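Local coordinates for protein sortase, SrtB family (Streptococcus pneumoniae PCS8235, PDB 4Y4Q) that probably acts as a sortase B-family transpeptidase in assembly of the Type II pilus on the pneumococcal surface, at residues E171-D176 / R232-A237; K143-E148 / V203-R208; R192-L197 / L212-R217; N124-G129 / N181-G186. All blocks are in the same frame, centred on the assembly; numbering follows the deposited sequence.

Interaction 1: residues E171-D176 / R232-A237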
# COMPACT_ATOMS: atom_id res chain seq x y z
N GLU A 171 9.92 1.76 3.50
CA GLU A 171 9.58 2.51 4.71
C GLU A 171 8.40 1.93 5.49
O GLU A 171 7.44 1.43 4.89
CB GLU A 171 9.32 4.00 4.39
CG GLU A 171 8.77 4.77 5.57
CD GLU A 171 8.68 6.29 5.36
OE1 GLU A 171 9.16 6.80 4.32
OE2 GLU A 171 8.12 6.96 6.25
N MET A 172 8.49 1.99 6.82
CA MET A 172 7.30 1.81 7.65
C MET A 172 7.13 3.04 8.54
O MET A 172 8.12 3.58 9.08
CB MET A 172 7.42 0.56 8.53
CG MET A 172 6.08 -0.01 9.02
SD MET A 172 5.47 0.65 10.60
CE MET A 172 7.00 1.02 11.35
N LEU A 173 5.90 3.48 8.73
CA LEU A 173 5.70 4.58 9.65
C LEU A 173 4.40 4.41 10.36
O LEU A 173 3.53 3.66 9.90
CB LEU A 173 5.78 5.93 8.92
CG LEU A 173 4.97 6.28 7.67
CD1 LEU A 173 3.52 6.20 7.94
CD2 LEU A 173 5.25 7.71 7.27
N GLU A 174 4.25 5.11 11.49
CA GLU A 174 2.99 5.16 12.21
C GLU A 174 2.55 6.61 12.27
O GLU A 174 3.37 7.50 12.53
CB GLU A 174 3.15 4.58 13.63
CG GLU A 174 3.47 3.07 13.64
CD GLU A 174 3.75 2.51 15.04
OE1 GLU A 174 3.83 3.30 16.02
OE2 GLU A 174 3.90 1.27 15.16
N VAL A 175 1.27 6.86 12.00
CA VAL A 175 0.75 8.22 11.93
C VAL A 175 -0.66 8.25 12.44
O VAL A 175 -1.28 7.20 12.64
CB VAL A 175 0.68 8.72 10.46
CG1 VAL A 175 2.06 8.90 9.87
CG2 VAL A 175 -0.13 7.74 9.62
N ASP A 176 -1.18 9.45 12.64
CA ASP A 176 -2.58 9.62 12.99
C ASP A 176 -3.41 9.58 11.71
O ASP A 176 -2.91 9.91 10.64
CB ASP A 176 -2.78 10.94 13.71
CG ASP A 176 -4.23 11.31 13.85
OD1 ASP A 176 -4.86 10.83 14.82
OD2 ASP A 176 -4.74 12.07 12.99
N ARG A 232 -2.79 4.71 12.77
CA ARG A 232 -2.67 3.85 11.61
C ARG A 232 -1.23 3.36 11.37
O ARG A 232 -0.29 4.01 11.72
CB ARG A 232 -3.14 4.58 10.35
CG ARG A 232 -4.57 5.04 10.35
CD ARG A 232 -5.57 3.92 10.29
NE ARG A 232 -6.93 4.39 10.15
CZ ARG A 232 -7.75 4.67 11.15
NH1 ARG A 232 -7.36 4.56 12.40
NH2 ARG A 232 -8.97 5.07 10.90
N HIS A 233 -1.11 2.21 10.72
CA HIS A 233 0.20 1.67 10.34
C HIS A 233 0.34 1.76 8.83
O HIS A 233 -0.62 1.45 8.11
CB HIS A 233 0.27 0.18 10.69
CG HIS A 233 0.46 -0.11 12.14
ND1 HIS A 233 1.53 0.38 12.87
CD2 HIS A 233 -0.25 -0.89 12.99
CE1 HIS A 233 1.45 -0.07 14.11
NE2 HIS A 233 0.38 -0.84 14.21
N ILE A 234 1.51 2.17 8.33
CA ILE A 234 1.73 2.23 6.89
C ILE A 234 3.06 1.59 6.48
O ILE A 234 4.09 1.84 7.13
CB ILE A 234 1.71 3.69 6.40
CG1 ILE A 234 0.35 4.35 6.67
CG2 ILE A 234 2.07 3.78 4.90
CD1 ILE A 234 0.35 5.84 6.41
N VAL A 235 3.05 0.75 5.45
CA VAL A 235 4.30 0.39 4.78
C VAL A 235 4.31 1.04 3.40
O VAL A 235 3.27 1.13 2.75
CB VAL A 235 4.60 -1.15 4.66
CG1 VAL A 235 4.80 -1.76 6.02
CG2 VAL A 235 3.52 -1.87 3.91
N VAL A 236 5.47 1.52 2.97
CA VAL A 236 5.56 2.18 1.67
C VAL A 236 6.50 1.42 0.76
O VAL A 236 7.61 1.03 1.16
CB VAL A 236 6.04 3.63 1.80
CG1 VAL A 236 5.70 4.39 0.53
CG2 VAL A 236 5.37 4.31 2.98
N ALA A 237 6.07 1.22 -0.48
CA ALA A 237 6.84 0.44 -1.44
C ALA A 237 7.00 1.18 -2.75
O ALA A 237 6.08 1.90 -3.19
CB ALA A 237 6.16 -0.87 -1.68

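Interaction 2: residues K143-E148 / V203-R208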
# COMPACT_ATOMS: atom_id res chain seq x y z
N LYS A 143 3.52 -5.71 11.89
CA LYS A 143 4.73 -6.44 12.25
C LYS A 143 5.96 -5.75 11.67
O LYS A 143 7.08 -5.99 12.13
CB LYS A 143 4.69 -7.90 11.79
CG LYS A 143 3.56 -8.71 12.37
CD LYS A 143 3.79 -10.20 12.13
CE LYS A 143 2.57 -11.02 12.53
NZ LYS A 143 2.79 -12.47 12.24
N PHE A 144 5.75 -4.89 10.68
CA PHE A 144 6.86 -4.13 10.11
C PHE A 144 7.41 -3.08 11.10
O PHE A 144 8.44 -2.47 10.85
CB PHE A 144 6.45 -3.46 8.79
CG PHE A 144 6.35 -4.43 7.63
CD1 PHE A 144 5.17 -5.13 7.40
CD2 PHE A 144 7.43 -4.65 6.80
CE1 PHE A 144 5.09 -6.04 6.33
CE2 PHE A 144 7.35 -5.55 5.73
CZ PHE A 144 6.18 -6.25 5.50
N ALA A 145 6.73 -2.90 12.23
CA ALA A 145 7.26 -2.03 13.27
C ALA A 145 8.47 -2.66 13.97
O ALA A 145 9.24 -1.97 14.64
CB ALA A 145 6.19 -1.67 14.28
N ASP A 146 8.64 -3.97 13.80
CA ASP A 146 9.80 -4.68 14.35
C ASP A 146 10.99 -4.62 13.39
O ASP A 146 10.86 -4.90 12.20
CB ASP A 146 9.44 -6.14 14.66
CG ASP A 146 10.60 -6.91 15.27
OD1 ASP A 146 10.98 -6.60 16.43
OD2 ASP A 146 11.12 -7.82 14.60
N GLN A 147 12.15 -4.23 13.93
CA GLN A 147 13.36 -4.03 13.12
C GLN A 147 13.67 -5.25 12.25
O GLN A 147 13.83 -5.13 11.03
CB GLN A 147 14.55 -3.73 14.05
CG GLN A 147 15.85 -3.31 13.32
CD GLN A 147 15.70 -1.99 12.55
OE1 GLN A 147 15.51 -1.98 11.33
NE2 GLN A 147 15.77 -0.88 13.27
N GLU A 148 13.72 -6.42 12.87
CA GLU A 148 14.05 -7.66 12.18
C GLU A 148 13.05 -8.02 11.07
O GLU A 148 13.44 -8.32 9.94
CB GLU A 148 14.14 -8.78 13.21
CG GLU A 148 14.90 -10.01 12.76
CD GLU A 148 15.11 -10.98 13.91
OE1 GLU A 148 15.71 -10.58 14.93
OE2 GLU A 148 14.66 -12.15 13.79
N VAL A 203 9.62 11.16 8.75
CA VAL A 203 8.82 10.66 9.87
C VAL A 203 8.80 9.13 9.94
O VAL A 203 7.97 8.53 10.64
CB VAL A 203 7.38 11.22 9.83
CG1 VAL A 203 7.41 12.75 9.95
CG2 VAL A 203 6.69 10.81 8.55
N ALA A 204 9.72 8.49 9.21
CA ALA A 204 9.77 7.04 9.13
C ALA A 204 10.10 6.42 10.49
O ALA A 204 10.92 6.96 11.22
CB ALA A 204 10.81 6.61 8.11
N MET A 205 9.47 5.30 10.82
CA MET A 205 9.87 4.54 12.01
C MET A 205 11.00 3.58 11.62
O MET A 205 11.95 3.37 12.38
CB MET A 205 8.68 3.80 12.62
CG MET A 205 9.09 2.79 13.71
SD MET A 205 7.71 2.16 14.68
CE MET A 205 8.58 1.29 16.00
N HIS A 206 10.88 2.98 10.43
CA HIS A 206 12.01 2.28 9.81
C HIS A 206 12.05 2.70 8.34
O HIS A 206 11.02 3.03 7.74
CB HIS A 206 11.85 0.75 9.90
CG HIS A 206 11.73 0.24 11.30
ND1 HIS A 206 12.79 0.24 12.19
CD2 HIS A 206 10.68 -0.30 11.97
CE1 HIS A 206 12.39 -0.27 13.35
NE2 HIS A 206 11.12 -0.61 13.24
N LYS A 207 13.24 2.69 7.75
CA LYS A 207 13.36 2.95 6.32
C LYS A 207 14.65 2.35 5.82
O LYS A 207 15.56 2.11 6.61
CB LYS A 207 13.35 4.46 6.02
CG LYS A 207 14.52 5.21 6.64
CD LYS A 207 14.43 6.70 6.34
CE LYS A 207 15.41 7.48 7.19
NZ LYS A 207 15.43 8.90 6.79
N ARG A 208 14.72 2.08 4.52
CA ARG A 208 15.99 1.68 3.90
C ARG A 208 16.29 2.66 2.78
O ARG A 208 15.38 3.18 2.15
CB ARG A 208 15.94 0.25 3.36
CG ARG A 208 14.73 -0.08 2.49
CD ARG A 208 14.84 -1.48 1.85
NE ARG A 208 15.01 -2.53 2.86
CZ ARG A 208 14.01 -3.17 3.45
NH1 ARG A 208 12.76 -2.88 3.11
NH2 ARG A 208 14.26 -4.10 4.37

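Interaction 3: residues R192-L197 / L212-R217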
# COMPACT_ATOMS: atom_id res chain seq x y z
N ARG A 192 7.09 19.29 -6.00
CA ARG A 192 6.04 19.00 -5.03
C ARG A 192 6.05 17.53 -4.60
O ARG A 192 5.92 17.21 -3.42
CB ARG A 192 4.67 19.40 -5.59
CG ARG A 192 3.52 19.21 -4.61
CD ARG A 192 2.18 19.64 -5.21
NE ARG A 192 2.03 21.10 -5.28
CZ ARG A 192 2.33 21.81 -6.36
NH1 ARG A 192 2.79 21.20 -7.44
NH2 ARG A 192 2.18 23.14 -6.36
N GLN A 193 6.22 16.62 -5.57
CA GLN A 193 6.38 15.21 -5.26
C GLN A 193 7.62 15.02 -4.38
O GLN A 193 7.59 14.27 -3.41
CB GLN A 193 6.46 14.37 -6.54
CG GLN A 193 5.10 14.09 -7.21
CD GLN A 193 5.22 13.84 -8.70
OE1 GLN A 193 6.32 13.87 -9.27
NE2 GLN A 193 4.09 13.62 -9.36
N GLN A 194 8.69 15.74 -4.70
CA GLN A 194 9.92 15.60 -3.92
C GLN A 194 9.71 16.01 -2.46
O GLN A 194 10.19 15.34 -1.54
CB GLN A 194 11.08 16.39 -4.53
CG GLN A 194 12.41 16.12 -3.83
CD GLN A 194 12.89 14.69 -4.05
OE1 GLN A 194 13.10 14.27 -5.19
NE2 GLN A 194 13.05 13.94 -2.96
N ALA A 195 8.98 17.11 -2.25
CA ALA A 195 8.66 17.57 -0.90
C ALA A 195 7.79 16.56 -0.14
O ALA A 195 7.97 16.35 1.06
CB ALA A 195 7.98 18.94 -0.95
N TYR A 196 6.83 15.94 -0.83
CA TYR A 196 6.02 14.91 -0.18
C TYR A 196 6.91 13.74 0.25
O TYR A 196 6.76 13.20 1.34
CB TYR A 196 4.94 14.40 -1.14
CG TYR A 196 4.11 13.23 -0.63
CD1 TYR A 196 3.04 13.44 0.23
CD2 TYR A 196 4.36 11.93 -1.06
CE1 TYR A 196 2.26 12.38 0.67
CE2 TYR A 196 3.57 10.85 -0.61
CZ TYR A 196 2.54 11.09 0.25
OH TYR A 196 1.76 10.06 0.70
N LEU A 197 7.83 13.35 -0.64
CA LEU A 197 8.76 12.25 -0.38
C LEU A 197 9.67 12.59 0.80
O LEU A 197 9.86 11.77 1.70
CB LEU A 197 9.60 12.01 -1.63
CG LEU A 197 10.08 10.62 -1.99
CD1 LEU A 197 8.96 9.59 -1.88
CD2 LEU A 197 10.59 10.68 -3.41
N LEU A 212 15.13 6.83 -5.18
CA LEU A 212 13.78 7.38 -5.18
C LEU A 212 13.68 8.77 -5.79
O LEU A 212 14.37 9.71 -5.37
CB LEU A 212 13.21 7.42 -3.77
CG LEU A 212 12.31 6.23 -3.43
CD1 LEU A 212 11.65 6.44 -2.08
CD2 LEU A 212 11.28 6.07 -4.54
N SER A 213 12.81 8.90 -6.78
CA SER A 213 12.59 10.17 -7.46
C SER A 213 11.12 10.34 -7.83
O SER A 213 10.36 9.37 -7.85
CB SER A 213 13.49 10.25 -8.70
OG SER A 213 13.20 9.20 -9.61
N PRO A 214 10.74 11.55 -8.22
CA PRO A 214 9.35 11.79 -8.58
C PRO A 214 9.03 10.83 -9.71
O PRO A 214 7.91 10.34 -9.80
CB PRO A 214 9.37 13.23 -9.09
CG PRO A 214 10.50 13.87 -8.36
CD PRO A 214 11.53 12.79 -8.18
N SER A 215 10.01 10.58 -10.57
CA SER A 215 9.77 9.80 -11.78
C SER A 215 9.28 8.36 -11.48
O SER A 215 8.60 7.74 -12.30
CB SER A 215 11.02 9.77 -12.66
OG SER A 215 12.19 9.55 -11.89
N ASP A 216 9.60 7.84 -10.29
CA ASP A 216 9.12 6.52 -9.89
C ASP A 216 7.65 6.58 -9.44
O ASP A 216 7.02 7.64 -9.45
CB ASP A 216 9.95 5.95 -8.73
CG ASP A 216 11.44 5.97 -9.02
OD1 ASP A 216 11.85 5.56 -10.13
OD2 ASP A 216 12.20 6.39 -8.12
N ARG A 217 7.12 5.43 -9.04
CA ARG A 217 5.76 5.36 -8.52
C ARG A 217 5.81 4.60 -7.21
O ARG A 217 6.53 3.60 -7.10
CB ARG A 217 4.84 4.65 -9.50
CG ARG A 217 4.50 5.48 -10.75
CD ARG A 217 3.74 4.62 -11.74
NE ARG A 217 4.52 3.45 -12.11
CZ ARG A 217 4.02 2.23 -12.32
NH1 ARG A 217 2.71 2.02 -12.19
NH2 ARG A 217 4.82 1.23 -12.66
O HOH W 1 14.34 11.20 -2.25

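Interaction 4: residues N124-G129 / N181-G186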
# COMPACT_ATOMS: atom_id res chain seq x y z
N ASN A 124 1.91 8.83 -6.12
CA ASN A 124 1.61 8.12 -4.89
C ASN A 124 0.20 7.54 -4.92
O ASN A 124 -0.77 8.25 -5.16
CB ASN A 124 1.78 9.04 -3.68
CG ASN A 124 0.90 10.27 -3.76
OD1 ASN A 124 0.75 10.88 -4.82
ND2 ASN A 124 0.31 10.64 -2.63
N THR A 125 0.10 6.24 -4.66
CA THR A 125 -1.19 5.56 -4.61
C THR A 125 -1.40 5.01 -3.21
O THR A 125 -0.55 4.27 -2.67
CB THR A 125 -1.25 4.37 -5.58
OG1 THR A 125 -0.94 4.81 -6.92
CG2 THR A 125 -2.63 3.74 -5.56
N ILE A 126 -2.53 5.35 -2.61
CA ILE A 126 -2.78 4.96 -1.22
C ILE A 126 -3.83 3.86 -1.20
O ILE A 126 -4.90 3.99 -1.82
CB ILE A 126 -3.24 6.16 -0.37
CG1 ILE A 126 -2.21 7.30 -0.49
CG2 ILE A 126 -3.45 5.76 1.09
CD1 ILE A 126 -2.56 8.53 0.29
N ILE A 127 -3.51 2.76 -0.53
CA ILE A 127 -4.40 1.61 -0.50
C ILE A 127 -4.69 1.22 0.96
O ILE A 127 -3.79 1.27 1.81
CB ILE A 127 -3.83 0.43 -1.32
CG1 ILE A 127 -2.55 -0.10 -0.71
CG2 ILE A 127 -3.52 0.87 -2.75
CD1 ILE A 127 -1.93 -1.21 -1.53
N TYR A 128 -5.93 0.85 1.24
CA TYR A 128 -6.41 0.71 2.61
C TYR A 128 -6.80 -0.73 2.94
O TYR A 128 -7.45 -1.39 2.13
CB TYR A 128 -7.64 1.61 2.84
CG TYR A 128 -7.39 3.08 2.56
CD1 TYR A 128 -6.71 3.88 3.48
CD2 TYR A 128 -7.85 3.67 1.39
CE1 TYR A 128 -6.48 5.24 3.23
CE2 TYR A 128 -7.63 5.02 1.13
CZ TYR A 128 -6.95 5.80 2.05
OH TYR A 128 -6.73 7.14 1.80
N GLY A 129 -6.43 -1.20 4.13
CA GLY A 129 -7.00 -2.42 4.65
C GLY A 129 -7.80 -2.12 5.91
O GLY A 129 -7.22 -1.74 6.93
N ASN A 181 -0.82 15.46 5.67
CA ASN A 181 0.52 15.51 5.10
C ASN A 181 0.88 14.20 4.40
O ASN A 181 1.67 14.19 3.46
CB ASN A 181 1.58 15.78 6.18
CG ASN A 181 1.51 17.18 6.73
OD1 ASN A 181 1.56 18.15 5.98
ND2 ASN A 181 1.37 17.29 8.05
N ILE A 182 0.31 13.10 4.89
CA ILE A 182 0.63 11.76 4.39
C ILE A 182 -0.46 11.22 3.46
O ILE A 182 -0.18 10.64 2.41
CB ILE A 182 0.74 10.77 5.56
CG1 ILE A 182 1.80 11.25 6.56
CG2 ILE A 182 0.93 9.32 5.04
CD1 ILE A 182 3.20 11.27 6.02
N TYR A 183 -1.70 11.40 3.88
CA TYR A 183 -2.86 10.92 3.14
C TYR A 183 -3.32 11.99 2.15
O TYR A 183 -4.43 12.53 2.28
CB TYR A 183 -4.00 10.57 4.11
CG TYR A 183 -3.69 9.38 5.01
CD1 TYR A 183 -3.80 8.08 4.53
CD2 TYR A 183 -3.29 9.57 6.33
CE1 TYR A 183 -3.51 6.99 5.35
CE2 TYR A 183 -3.00 8.49 7.15
CZ TYR A 183 -3.12 7.20 6.65
OH TYR A 183 -2.84 6.12 7.46
N ASP A 184 -2.48 12.28 1.17
CA ASP A 184 -2.79 13.21 0.07
C ASP A 184 -2.41 12.49 -1.21
O ASP A 184 -1.28 12.60 -1.68
CB ASP A 184 -1.94 14.47 0.22
CG ASP A 184 -2.30 15.56 -0.78
OD1 ASP A 184 -3.01 15.28 -1.78
OD2 ASP A 184 -1.88 16.71 -0.56
N PRO A 185 -3.35 11.72 -1.76
CA PRO A 185 -3.00 10.83 -2.87
C PRO A 185 -2.92 11.59 -4.19
O PRO A 185 -3.57 12.63 -4.35
CB PRO A 185 -4.18 9.85 -2.91
CG PRO A 185 -5.38 10.74 -2.49
CD PRO A 185 -4.80 11.71 -1.46
N GLY A 186 -2.12 11.08 -5.13
CA GLY A 186 -2.11 11.61 -6.48
C GLY A 186 -1.47 12.98 -6.63
O GLY A 186 -1.90 13.79 -7.44

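Interaction 1: residues E171-D176 / R232-A237
The H233 imidazole meets the carboxylate of E174 at its edge: OE2 lies in the ring plane, 3.0 Å from CE1, while the two planes are inclined at 60°. OE2 also comes near ND1, but at an angle too poor for a hydrogen bond, so the acid borders the ring without being tied to it. Elsewhere the ring meets that of F225, with planes at about 35°, and the H233 side chain also touches V141 and A142. As a non-hydrogen-bonded pair E174 and H233 leave the same face; with CG of each anti to its carbonyl carbon (chi1 -65° for E174), the two side chains run side by side. M172 and V235 follow on this face, the M172 CG methylene resting on V235 CG1 at 3.7 Å.

On the other face L173 CD1 presses against I234 CB at 3.5 Å, tighter than usual carbon contact, and V175 CG2 meets I234 CD1 at 3.8 Å, the two side chains crossing at about a right angle. Between the faces runs an antiparallel ladder. L173 and I234 exchange both bonds, as do V175 and R232; V236 N reaches E171 O at 2.8 Å, whereas the return bond is weak.

This ladder belongs to the sortase beta-barrel: strand 231-240 lies between 163-176 and 218-225, helix 190-202 covers E171 and L173 through L200, and helix 139-143 packs on H233.

Interaction 2: residues K143-E148 / V203-R208
The turn that carries A145 and the strand edge that carries H206 approach without any ladder, the CA atoms of A145 and M205 standing 7.2 Å apart. K143-D146 is a type I turn, closed by D146 N to K143 O. It presents the carbonyl of A145 to the H206 imidazole, whose NE2 donates to A145 O at 2.7 Å. The acceptor sits in the ring plane, but seen from the carbonyl the donor stands well above, 63° out of its plane, so the bond is short without using an in-plane direction of the acceptor. F144 O comes obliquely to CD2 of the same ring, at 3.3 Å.

H206 is sandwiched. Over one face lies CG of its own neighbour M205, offset toward the rim; on the opposite face Q147 CA makes an off-centre CH-pi contact, 4.3 Å from the ring centroid. M205 and H206 form a classic beta bulge, both facing M172 of strand 163-176, and this irregularity brings two consecutive side chains toward the turn. With CG anti to its backbone nitrogen (chi1 170°) and an extended chain beyond, M205 stretches past the ring until its SD lies 4.1 Å from A145 CB and its CE 3.6 Å from A145 O.

D146 is the N-cap of helix 147-152, its OD2 accepting from F149 N. The aromatic side chain of F150 in that helix meets the H206 ring with planes about 30° apart.

Interaction 3: residues R192-L197 / L212-R217
Q193 leans from its helix onto P214. Its CB stands 4.0 Å from P214 CB; CG, turned away from the residue's own carbonyl carbon (chi1 -79°), and then CD carry the chain obliquely across the proline ring, and OE1 at the end lies 3.1 Å from P214 CB. The amide nitrogen, NE2, is spent on I187 O outside the contact. That bond helps fix the rotation of the amide, leaving OE1 on the side of the proline.

One residue further on, Q194 reaches the same ring at another corner. Its chain, bent at chi2, brings OE1 to 3.7 Å from P214 CD, while NE2 donates to D198 OD1 and, at 3.1 Å, to a water. That water in turn makes a weak bond to L212 O, a loose bridge between helix and loop with no direct hydrogen bond across the contact. A turn deeper along the helix, L197 supplies the apolar part: its CD1 meets L212 CD1 at 4.1 Å, and its CD2 lies a similar distance from L212 CB.

P214 owes its position to a type I turn from S213 to D216. D216 N donates to S213 O, and the D216 carboxylate folds back so that OD2 accepts from S213 N at 2.9 Å, met from above the carboxylate plane. The loop thus shaped runs from strand 206-207 into strand 218-225. L197 and L212 both rest on I218 at the start of that strand, Y196 reaches further along it to L220, and R217 pairs through its backbone with I239 of strand 231-240.

Interaction 4: residues N124-G129 / N181-G186
N124 grips the loop with both its side chain and its backbone. ND2 donates to D184 O at 2.7 Å, with the acceptor in the amide plane, and N124 O accepts from G186 N at 3.1 Å. Placing CG between its own backbone nitrogen and carbonyl carbon (chi1 58°) turns the amide toward the loop, and OD1 accepts a further bond from I187 N, which helps to fix the amide's rotation. Two residues along the strand, I126 pushes CD1 into the bend of the loop, 3.7 Å from Y183 CA and 3.8 Å from P185 CB. Y128 follows, its CE1 lying 4.0 Å from CE1 of Y183, which approaches at the edge of the Y128 ring.

The bend around I126 is an inverse gamma turn centred on Y183, closed by a weak bond from D184 N to I182 O. It belongs to the segment joining strand 163-176 to helix 190-202, part of the long connection that in sortases precedes the strand equivalent to 218-225.

Second-shell bonds anchor the two tyrosines at their hydroxyls: Y128 OH pairs with D113 OD2 and Y183 OH with S222 OG. N116 ND2 adds a second donor to N124 O.

Interactions 1 and 2 have centres 8 Å apart and meet at M172 of interaction 1, whose O and N probably bond to M205 N (2.8 Å) and H206 O (2.9 Å), extending the sheet to strand 206-207. Interaction 4 touches interaction 1 on the face that carries R232 and I234, where Y183 OH packs 3.4 Å from I234 CD1. Y196 ties interaction 3 to interaction 4 through a probable bond from its OH to I182 O, 2.6 Å; interactions 2 and 3 are about 20 Å apart between centres. In sortases the active site gathers at the ends of strands equivalent to 124-129, 218-225 and 231-240, so interactions 1 and 4 probably lie close to it.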